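Local coordinates for plasmodium falciparum gamete antigen 27/25 (Plasmodium falciparum, PDB 1N81), which is essential for sexual development of the malaria parasite in its gametocyte stage and probably dimerises, although its molecular function is unknown, at residues A[7-11]-A[114-118]; A[30-34]-A[94-99]; A[53-58]-A[74-78]; A[107-112]-A[142-147]. All coordinates share one frame. Numbering follows the deposited sequence.

Contact 1 (A[7-11]-A[114-118])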
# COMPACT_ATOMS: atom_id res chain seq x y z
N THR A 7 -1.50 -13.41 -18.43
CA THR A 7 -1.38 -12.96 -17.05
C THR A 7 -1.28 -11.45 -16.81
O THR A 7 -0.63 -10.73 -17.56
CB THR A 7 -0.18 -13.64 -16.39
OG1 THR A 7 -0.23 -15.05 -16.62
CG2 THR A 7 -0.17 -13.34 -14.90
N HIS A 8 -1.94 -11.01 -15.74
CA HIS A 8 -2.00 -9.62 -15.33
C HIS A 8 -2.90 -8.87 -16.25
O HIS A 8 -2.45 -7.99 -16.98
CB HIS A 8 -0.63 -8.97 -15.33
CG HIS A 8 -0.22 -8.40 -14.00
ND1 HIS A 8 -0.76 -7.25 -13.48
CD2 HIS A 8 0.70 -8.83 -13.10
CE1 HIS A 8 -0.20 -7.00 -12.31
NE2 HIS A 8 0.69 -7.94 -12.06
N ALA A 9 -4.18 -9.23 -16.23
CA ALA A 9 -5.19 -8.59 -17.06
C ALA A 9 -5.11 -7.09 -16.82
O ALA A 9 -4.18 -6.60 -16.18
CB ALA A 9 -6.59 -9.12 -16.67
N PRO A 10 -6.07 -6.32 -17.36
CA PRO A 10 -5.89 -4.90 -17.07
C PRO A 10 -5.96 -4.66 -15.56
O PRO A 10 -7.05 -4.52 -15.00
CB PRO A 10 -7.05 -4.24 -17.81
CG PRO A 10 -7.28 -5.17 -18.98
CD PRO A 10 -7.16 -6.53 -18.33
N LEU A 11 -4.81 -4.69 -14.89
CA LEU A 11 -4.75 -4.38 -13.46
C LEU A 11 -5.70 -3.17 -13.34
O LEU A 11 -5.67 -2.30 -14.21
CB LEU A 11 -3.33 -3.93 -13.09
CG LEU A 11 -3.09 -3.23 -11.75
CD1 LEU A 11 -3.17 -4.25 -10.63
CD2 LEU A 11 -1.74 -2.56 -11.72
N GLU A 114 -0.97 -5.57 -5.78
CA GLU A 114 -1.42 -5.68 -7.16
C GLU A 114 -1.76 -7.09 -7.59
O GLU A 114 -2.81 -7.33 -8.17
CB GLU A 114 -0.41 -5.06 -8.12
CG GLU A 114 -0.39 -3.57 -7.93
CD GLU A 114 0.51 -2.87 -8.91
OE1 GLU A 114 1.31 -3.52 -9.59
OE2 GLU A 114 0.40 -1.64 -8.97
N GLU A 115 -0.87 -8.01 -7.29
CA GLU A 115 -1.05 -9.41 -7.65
C GLU A 115 -2.34 -9.96 -7.01
O GLU A 115 -3.16 -10.64 -7.66
CB GLU A 115 0.17 -10.17 -7.12
CG GLU A 115 0.42 -11.51 -7.70
CD GLU A 115 0.92 -11.44 -9.11
OE1 GLU A 115 1.61 -10.44 -9.47
OE2 GLU A 115 0.61 -12.40 -9.84
N VAL A 116 -2.53 -9.69 -5.73
CA VAL A 116 -3.73 -10.18 -5.08
C VAL A 116 -4.96 -9.53 -5.72
O VAL A 116 -5.99 -10.19 -5.87
CB VAL A 116 -3.72 -9.90 -3.56
CG1 VAL A 116 -5.05 -10.30 -2.95
CG2 VAL A 116 -2.60 -10.67 -2.90
N SER A 117 -4.85 -8.26 -6.13
CA SER A 117 -6.00 -7.58 -6.71
C SER A 117 -6.41 -8.25 -8.03
O SER A 117 -7.59 -8.22 -8.39
CB SER A 117 -5.74 -6.08 -6.92
OG SER A 117 -5.01 -5.81 -8.10
N ILE A 118 -5.44 -8.84 -8.74
CA ILE A 118 -5.74 -9.53 -10.00
C ILE A 118 -6.56 -10.78 -9.73
O ILE A 118 -7.51 -11.06 -10.44
CB ILE A 118 -4.47 -9.99 -10.76
CG1 ILE A 118 -3.63 -8.79 -11.19
CG2 ILE A 118 -4.90 -10.84 -11.98
CD1 ILE A 118 -4.40 -7.76 -12.01

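Contact 2 (A[30-34]-A[94-99])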
# COMPACT_ATOMS: atom_id res chain seq x y z
N ILE A 30 9.39 9.22 4.20
CA ILE A 30 10.54 8.56 4.80
C ILE A 30 11.78 9.38 4.48
O ILE A 30 12.72 9.42 5.26
CB ILE A 30 10.69 7.11 4.28
CG1 ILE A 30 9.66 6.21 4.97
CG2 ILE A 30 12.11 6.58 4.53
CD1 ILE A 30 9.64 4.81 4.47
N TYR A 31 11.77 10.05 3.33
CA TYR A 31 12.90 10.90 2.97
C TYR A 31 12.97 12.05 3.97
O TYR A 31 14.04 12.40 4.45
CB TYR A 31 12.74 11.47 1.58
CG TYR A 31 13.94 12.30 1.16
CD1 TYR A 31 15.06 11.70 0.61
CD2 TYR A 31 13.95 13.68 1.33
CE1 TYR A 31 16.17 12.46 0.25
CE2 TYR A 31 15.05 14.45 0.96
CZ TYR A 31 16.15 13.83 0.43
OH TYR A 31 17.23 14.60 0.06
N LEU A 32 11.82 12.63 4.29
CA LEU A 32 11.76 13.72 5.26
C LEU A 32 12.37 13.23 6.57
O LEU A 32 13.26 13.88 7.15
CB LEU A 32 10.29 14.13 5.52
CG LEU A 32 10.07 15.09 6.69
CD1 LEU A 32 10.76 16.45 6.34
CD2 LEU A 32 8.57 15.28 6.97
N LEU A 33 11.90 12.08 7.05
CA LEU A 33 12.39 11.54 8.31
C LEU A 33 13.91 11.51 8.29
O LEU A 33 14.56 11.89 9.27
CB LEU A 33 11.85 10.13 8.56
CG LEU A 33 10.38 10.10 8.96
CD1 LEU A 33 9.91 8.67 9.21
CD2 LEU A 33 10.20 10.95 10.19
N MET A 34 14.46 11.06 7.18
CA MET A 34 15.90 10.97 7.02
C MET A 34 16.56 12.35 7.17
O MET A 34 17.60 12.46 7.80
CB MET A 34 16.21 10.32 5.67
CG MET A 34 17.69 10.05 5.39
SD MET A 34 18.48 11.55 4.80
CE MET A 34 17.79 11.70 3.15
N VAL A 94 18.05 6.03 10.36
CA VAL A 94 17.43 6.33 9.08
C VAL A 94 18.42 7.06 8.19
O VAL A 94 18.37 8.28 8.03
CB VAL A 94 16.16 7.18 9.23
CG1 VAL A 94 15.54 7.41 7.84
CG2 VAL A 94 15.18 6.48 10.16
N THR A 95 19.31 6.29 7.59
CA THR A 95 20.31 6.86 6.71
C THR A 95 19.87 6.85 5.25
O THR A 95 18.81 6.33 4.90
CB THR A 95 21.62 6.09 6.82
OG1 THR A 95 21.46 4.79 6.24
CG2 THR A 95 22.01 5.95 8.29
N GLU A 96 20.72 7.42 4.41
CA GLU A 96 20.46 7.51 2.99
C GLU A 96 20.43 6.14 2.34
O GLU A 96 19.58 5.88 1.49
CB GLU A 96 21.52 8.39 2.36
CG GLU A 96 21.45 8.51 0.87
CD GLU A 96 22.39 9.57 0.36
OE1 GLU A 96 22.09 10.76 0.61
OE2 GLU A 96 23.41 9.23 -0.26
N ASP A 97 21.37 5.27 2.71
CA ASP A 97 21.40 3.91 2.16
C ASP A 97 20.24 3.09 2.70
O ASP A 97 19.76 2.17 2.05
CB ASP A 97 22.71 3.18 2.52
CG ASP A 97 23.84 3.51 1.57
OD1 ASP A 97 23.55 3.86 0.41
OD2 ASP A 97 25.02 3.40 1.98
N TYR A 98 19.81 3.42 3.92
CA TYR A 98 18.73 2.68 4.53
C TYR A 98 17.41 2.92 3.81
O TYR A 98 16.71 1.96 3.46
CB TYR A 98 18.60 3.05 6.01
CG TYR A 98 17.60 2.20 6.76
CD1 TYR A 98 17.78 0.82 6.89
CD2 TYR A 98 16.46 2.77 7.32
CE1 TYR A 98 16.85 0.04 7.56
CE2 TYR A 98 15.52 1.99 7.99
CZ TYR A 98 15.72 0.63 8.11
OH TYR A 98 14.80 -0.14 8.78
N ILE A 99 17.07 4.20 3.58
CA ILE A 99 15.81 4.51 2.91
C ILE A 99 15.80 3.97 1.49
O ILE A 99 14.74 3.65 0.95
CB ILE A 99 15.49 6.03 2.92
CG1 ILE A 99 16.46 6.81 2.04
CG2 ILE A 99 15.48 6.54 4.34
CD1 ILE A 99 16.21 8.30 2.04

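Contact 3 (A[53-58]-A[74-78])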
# COMPACT_ATOMS: atom_id res chain seq x y z
N ILE A 53 1.53 14.03 7.24
CA ILE A 53 1.46 12.86 6.38
C ILE A 53 0.30 13.02 5.40
O ILE A 53 0.44 12.75 4.21
CB ILE A 53 1.27 11.55 7.19
CG1 ILE A 53 2.53 11.22 8.00
CG2 ILE A 53 0.95 10.37 6.21
CD1 ILE A 53 2.24 10.14 9.08
N ARG A 54 -0.85 13.47 5.89
CA ARG A 54 -1.98 13.64 4.99
C ARG A 54 -1.63 14.68 3.92
O ARG A 54 -2.10 14.59 2.79
CB ARG A 54 -3.24 14.08 5.73
CG ARG A 54 -4.44 14.08 4.80
CD ARG A 54 -5.72 14.47 5.47
NE ARG A 54 -6.54 13.34 5.90
CZ ARG A 54 -6.39 12.72 7.06
NH1 ARG A 54 -5.44 13.12 7.90
NH2 ARG A 54 -7.21 11.75 7.42
N ARG A 55 -0.80 15.65 4.27
CA ARG A 55 -0.40 16.66 3.29
C ARG A 55 0.42 15.96 2.20
O ARG A 55 0.31 16.28 1.02
CB ARG A 55 0.41 17.78 3.96
CG ARG A 55 0.69 18.98 3.05
CD ARG A 55 1.55 20.02 3.75
NE ARG A 55 1.04 20.27 5.09
CZ ARG A 55 1.68 19.93 6.20
NH1 ARG A 55 2.87 19.34 6.14
NH2 ARG A 55 1.11 20.17 7.37
N TYR A 56 1.26 14.99 2.59
CA TYR A 56 2.03 14.27 1.58
C TYR A 56 1.11 13.45 0.70
O TYR A 56 1.33 13.33 -0.50
CB TYR A 56 3.12 13.38 2.22
CG TYR A 56 4.38 14.13 2.55
CD1 TYR A 56 4.36 15.20 3.43
CD2 TYR A 56 5.58 13.80 1.94
CE1 TYR A 56 5.50 15.93 3.70
CE2 TYR A 56 6.74 14.53 2.21
CZ TYR A 56 6.68 15.59 3.09
OH TYR A 56 7.82 16.28 3.40
N VAL A 57 0.07 12.88 1.29
CA VAL A 57 -0.87 12.11 0.46
C VAL A 57 -1.49 13.03 -0.60
O VAL A 57 -1.50 12.69 -1.78
CB VAL A 57 -1.99 11.48 1.33
CG1 VAL A 57 -3.10 10.87 0.42
CG2 VAL A 57 -1.37 10.38 2.26
N ARG A 58 -1.99 14.19 -0.18
CA ARG A 58 -2.60 15.17 -1.09
C ARG A 58 -1.69 15.53 -2.23
O ARG A 58 -2.11 15.50 -3.37
CB ARG A 58 -2.98 16.45 -0.37
CG ARG A 58 -4.24 16.36 0.45
CD ARG A 58 -4.64 17.78 0.85
NE ARG A 58 -5.65 17.81 1.91
CZ ARG A 58 -5.38 17.75 3.22
NH1 ARG A 58 -4.12 17.67 3.64
NH2 ARG A 58 -6.38 17.76 4.09
N GLN A 74 -8.91 7.85 2.58
CA GLN A 74 -7.76 8.67 2.82
C GLN A 74 -7.26 8.49 4.26
O GLN A 74 -6.05 8.43 4.48
CB GLN A 74 -8.06 10.14 2.56
CG GLN A 74 -6.81 10.88 2.07
CD GLN A 74 -6.98 12.37 2.06
OE1 GLN A 74 -7.37 12.97 3.07
NE2 GLN A 74 -6.68 12.99 0.93
N ASP A 75 -8.18 8.40 5.23
CA ASP A 75 -7.79 8.23 6.64
C ASP A 75 -6.95 6.97 6.82
O ASP A 75 -5.96 6.97 7.56
CB ASP A 75 -9.00 8.11 7.59
CG ASP A 75 -9.80 9.41 7.74
OD1 ASP A 75 -9.24 10.50 7.53
OD2 ASP A 75 -11.00 9.33 8.09
N ASN A 76 -7.37 5.87 6.18
CA ASN A 76 -6.59 4.63 6.31
C ASN A 76 -5.27 4.69 5.56
O ASN A 76 -4.31 4.00 5.95
CB ASN A 76 -7.37 3.41 5.85
CG ASN A 76 -8.46 3.01 6.85
OD1 ASN A 76 -8.44 3.44 7.99
ND2 ASN A 76 -9.39 2.17 6.41
N ILE A 77 -5.20 5.48 4.48
CA ILE A 77 -3.92 5.59 3.76
C ILE A 77 -2.94 6.22 4.75
O ILE A 77 -1.83 5.71 4.93
CB ILE A 77 -4.00 6.51 2.48
CG1 ILE A 77 -4.76 5.78 1.37
CG2 ILE A 77 -2.58 6.83 1.96
CD1 ILE A 77 -4.91 6.63 0.10
N VAL A 78 -3.37 7.30 5.40
CA VAL A 78 -2.53 7.99 6.39
C VAL A 78 -2.14 7.03 7.51
O VAL A 78 -0.97 6.98 7.92
CB VAL A 78 -3.25 9.21 7.00
CG1 VAL A 78 -2.37 9.82 8.12
CG2 VAL A 78 -3.52 10.25 5.91

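Contact 4 (A[107-112]-A[142-147])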
# COMPACT_ATOMS: atom_id res chain seq x y z
N TRP A 107 8.18 -1.54 -2.39
CA TRP A 107 7.96 -2.16 -3.69
C TRP A 107 7.30 -3.53 -3.51
O TRP A 107 6.34 -3.86 -4.21
CB TRP A 107 9.30 -2.34 -4.40
CG TRP A 107 9.24 -2.80 -5.81
CD1 TRP A 107 9.28 -2.01 -6.92
CD2 TRP A 107 9.14 -4.16 -6.29
NE1 TRP A 107 9.21 -2.78 -8.06
CE2 TRP A 107 9.13 -4.10 -7.70
CE3 TRP A 107 9.07 -5.41 -5.66
CZ2 TRP A 107 9.02 -5.26 -8.50
CZ3 TRP A 107 8.96 -6.56 -6.45
CH2 TRP A 107 8.95 -6.47 -7.86
N VAL A 108 7.85 -4.31 -2.59
CA VAL A 108 7.34 -5.63 -2.33
C VAL A 108 5.87 -5.60 -1.92
O VAL A 108 5.05 -6.32 -2.47
CB VAL A 108 8.18 -6.32 -1.24
CG1 VAL A 108 7.42 -7.58 -0.70
CG2 VAL A 108 9.58 -6.70 -1.84
N GLU A 109 5.55 -4.73 -0.98
CA GLU A 109 4.18 -4.61 -0.50
C GLU A 109 3.27 -4.15 -1.65
O GLU A 109 2.19 -4.72 -1.86
CB GLU A 109 4.11 -3.63 0.69
CG GLU A 109 2.73 -3.56 1.34
CD GLU A 109 2.68 -2.65 2.56
OE1 GLU A 109 1.56 -2.42 3.06
OE2 GLU A 109 3.73 -2.18 3.04
N GLN A 110 3.71 -3.15 -2.42
CA GLN A 110 2.86 -2.67 -3.51
C GLN A 110 2.63 -3.77 -4.57
O GLN A 110 1.50 -3.98 -5.05
CB GLN A 110 3.44 -1.40 -4.14
CG GLN A 110 2.51 -0.83 -5.19
CD GLN A 110 2.93 0.53 -5.69
OE1 GLN A 110 4.04 0.99 -5.44
NE2 GLN A 110 2.04 1.19 -6.41
N ARG A 111 3.69 -4.51 -4.89
CA ARG A 111 3.54 -5.62 -5.82
C ARG A 111 2.59 -6.74 -5.31
O ARG A 111 1.83 -7.33 -6.09
CB ARG A 111 4.89 -6.26 -6.09
CG ARG A 111 4.82 -7.45 -6.98
CD ARG A 111 4.29 -7.09 -8.37
NE ARG A 111 4.78 -8.05 -9.37
CZ ARG A 111 5.74 -7.79 -10.26
NH1 ARG A 111 6.33 -6.61 -10.29
NH2 ARG A 111 6.11 -8.73 -11.13
N VAL A 112 2.66 -7.09 -4.03
CA VAL A 112 1.77 -8.14 -3.55
C VAL A 112 0.32 -7.64 -3.63
O VAL A 112 -0.56 -8.38 -4.10
CB VAL A 112 2.13 -8.59 -2.13
CG1 VAL A 112 1.06 -9.54 -1.59
CG2 VAL A 112 3.46 -9.32 -2.17
N LEU A 142 3.01 -15.00 -2.18
CA LEU A 142 3.42 -13.91 -3.05
C LEU A 142 4.59 -13.14 -2.42
O LEU A 142 5.52 -12.70 -3.13
CB LEU A 142 2.24 -12.97 -3.34
CG LEU A 142 1.14 -13.54 -4.25
CD1 LEU A 142 -0.05 -12.60 -4.25
CD2 LEU A 142 1.66 -13.72 -5.69
N PHE A 143 4.58 -13.00 -1.08
CA PHE A 143 5.65 -12.32 -0.36
C PHE A 143 6.99 -13.04 -0.49
O PHE A 143 8.04 -12.39 -0.66
CB PHE A 143 5.33 -12.19 1.15
CG PHE A 143 5.27 -10.77 1.64
CD1 PHE A 143 4.07 -10.05 1.57
CD2 PHE A 143 6.41 -10.15 2.14
CE1 PHE A 143 4.03 -8.73 1.98
CE2 PHE A 143 6.36 -8.81 2.57
CZ PHE A 143 5.18 -8.11 2.49
N ASP A 144 6.99 -14.36 -0.38
CA ASP A 144 8.23 -15.12 -0.54
C ASP A 144 8.87 -14.83 -1.88
O ASP A 144 10.08 -14.65 -2.00
CB ASP A 144 7.97 -16.61 -0.42
CG ASP A 144 7.57 -16.99 0.98
OD1 ASP A 144 7.81 -16.17 1.88
OD2 ASP A 144 7.03 -18.10 1.18
N THR A 145 8.04 -14.79 -2.91
CA THR A 145 8.54 -14.55 -4.26
C THR A 145 9.13 -13.16 -4.46
O THR A 145 10.23 -13.01 -5.01
CB THR A 145 7.44 -14.79 -5.31
OG1 THR A 145 6.91 -16.10 -5.13
CG2 THR A 145 8.02 -14.70 -6.71
N TYR A 146 8.43 -12.13 -4.00
CA TYR A 146 8.94 -10.79 -4.21
C TYR A 146 10.06 -10.34 -3.29
O TYR A 146 10.87 -9.52 -3.69
CB TYR A 146 7.79 -9.80 -4.25
CG TYR A 146 6.91 -10.05 -5.44
CD1 TYR A 146 5.61 -10.51 -5.29
CD2 TYR A 146 7.39 -9.84 -6.74
CE1 TYR A 146 4.80 -10.75 -6.38
CE2 TYR A 146 6.59 -10.08 -7.86
CZ TYR A 146 5.28 -10.54 -7.67
OH TYR A 146 4.46 -10.76 -8.77
N GLU A 147 10.11 -10.89 -2.08
CA GLU A 147 11.20 -10.61 -1.15
C GLU A 147 12.47 -11.13 -1.85
O GLU A 147 13.48 -10.46 -1.90
CB GLU A 147 11.07 -11.43 0.14
CG GLU A 147 10.27 -10.81 1.25
CD GLU A 147 10.31 -11.66 2.50
OE1 GLU A 147 10.12 -12.89 2.39
OE2 GLU A 147 10.51 -11.11 3.61

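Contact 1 (A[7-11]-A[114-118])
Apolar contact centres on I118 where the N-terminal segment 7-11 lies across one turn of the helix at 114-118. I118 extends its CD1 toward the loop, 3.7 Å from CA of L11 and 4.0 Å from CD1 of L11. The same side chain underlies the imidazole of H8: I118 CG1 sits 4.2 Å from the ring centroid and 21° off its normal, a CH-pi contact over the face. The methyls of L11 also make van der Waals contacts with polar atoms, CD1 lying 3.5 Å from OG of S117 and CD2 3.6 Å from OE2 of E114. Polar pairing plays a lesser part, for no hydrogen bond joins the segments. NE2 of H8 comes within 3.7 Å of OE1 of E115, whose stronger partner is the hydroxyl of Y146, while S117 OG donates to E114 O of its own helix at 2.7 Å. Without backbone pairing, this is an irregular N-terminal arm held by side chains against a long helix of an all-alpha fold, just ahead of helix 13-35.

Contact 2 (A[30-34]-A[94-99])
I30 of helix 13-35 begins the contact by setting its CG2 3.4 Å from CG2 of I99, a tight apolar touch between two beta-branched side chains. One residue on, Y31 directs its CA-to-CB bond away from 94-99, yet its ring carbon CD1 still lies 3.9 Å from CD1 of I99, so this isoleucine meets both residues. The opposing segment is the start of helix 96-122: T95 is its N-cap, with OG1 accepting from Y98 N at 3.2 Å, and V94 precedes the cap. An N-terminal helix turn thus packs beside the last turns of another helix in this all-alpha fold. L33 points sideways, grazes V94 CG1 through its backbone C at 4.4 Å, and packs on F43, A46 and L47 of helix 42-47 and L85 of helix 71-89. M34 spans V94 to I99: its CB lies 3.7 Å from V94 CG1, its CG 3.3 Å from V94 O, and its CE 3.9 Å from I99 CD1, the thioether chain bridging the residue before the cap and the first helical turn.

Contact 3 (A[53-58]-A[74-78])
V57 and V78 form the apolar centre of this helix-helix crossing. CG2 of V57 approaches CG2 of I77 at 3.8 Å and CG2 of V78 at 4.2 Å, while I53 adds its CG2, 3.9 Å from V78 CG1. Further out, V78 CG2 lies 3.8 Å from CB of R54 and over one face of that guanidinium, so a single arginine spans the change from apolar to polar surroundings. The edge of the same guanidinium meets the polar groups: R54 NE donates to OE1 of Q74 at 3.0 Å, and R54 NH2 forms a salt bridge with OD1 of D75, modelled very short at 2.4 Å. The arginine thereby links two successive residues of the partner helix at the polar edge. The local axes pass 9.8 Å apart at 117°, a steep crossing between consecutive helices 50-63 and 71-89. Beyond the segments, I53 continues onto I81, S82 and L85 of helix 71-89 and touches Y29 of helix 13-35, whereas I77 meets E22 of that same helix.

Contact 4 (A[107-112]-A[142-147])
Knobs-into-holes packing organises this buried helix pair, with Y146 of helix 136-150 as the knob and W107, V108, R111 and V112 of helix 96-122 as the hole. These four residues stand at i, i+1, i+4 and i+5, the spacing that lets successive helical turns surround one side chain. The Y146 ring meets different chemistry around its sides: its CD2 lies 3.6 Å from CZ3 of W107, its CD1 4.0 Å from CG2 of V112, and the aliphatic part of R111 covers one face. At the far end of the ring, R111 NE donates a weak hydrogen bond of 2.8 Å to Y146 OH, a hydroxyl also hydrogen-bonded to E115 one turn on from R111.

Two valines extend the apolar contact along the pair. V108 CG1 sits over the face of F143, 4.0 Å from its centroid and 24° off the normal, and V112 CG2 reaches F143 CD1 at 3.9 Å and L142 CB at 4.0 Å. Beyond the pair, F143 makes edge-to-face contacts with F154 and Y159 and touches A162 and I166 of helix 156-173. The local axes run 9.5 Å apart with their directions 138° from parallel, so this is an obliquely antiparallel helix pair, its aromatic and valine side chains interlocked within the all-alpha fold.

Helix 96-122 supplies a segment to contacts 1, 2 and 4, meeting the N-terminal arm, helix 13-35 and helix 136-150 at different points along its length. Contact 4 is the buried one; the other three mix buried and more open residues. Contacts 1 and 2, on opposite sides of the chain's centre and about 31 Å apart between centres, have no hydrogen bond between their segments, whereas contact 3 adds a salt bridge and a hydrogen bond from one arginine at its edge and contact 4 only a weak hydrogen bond beside aromatic packing. Contacts 1 and 4 touch, E115 OE1 lying 3.0 Å from Y146 OH; contacts 2 and 3 meet through L32 and Y56.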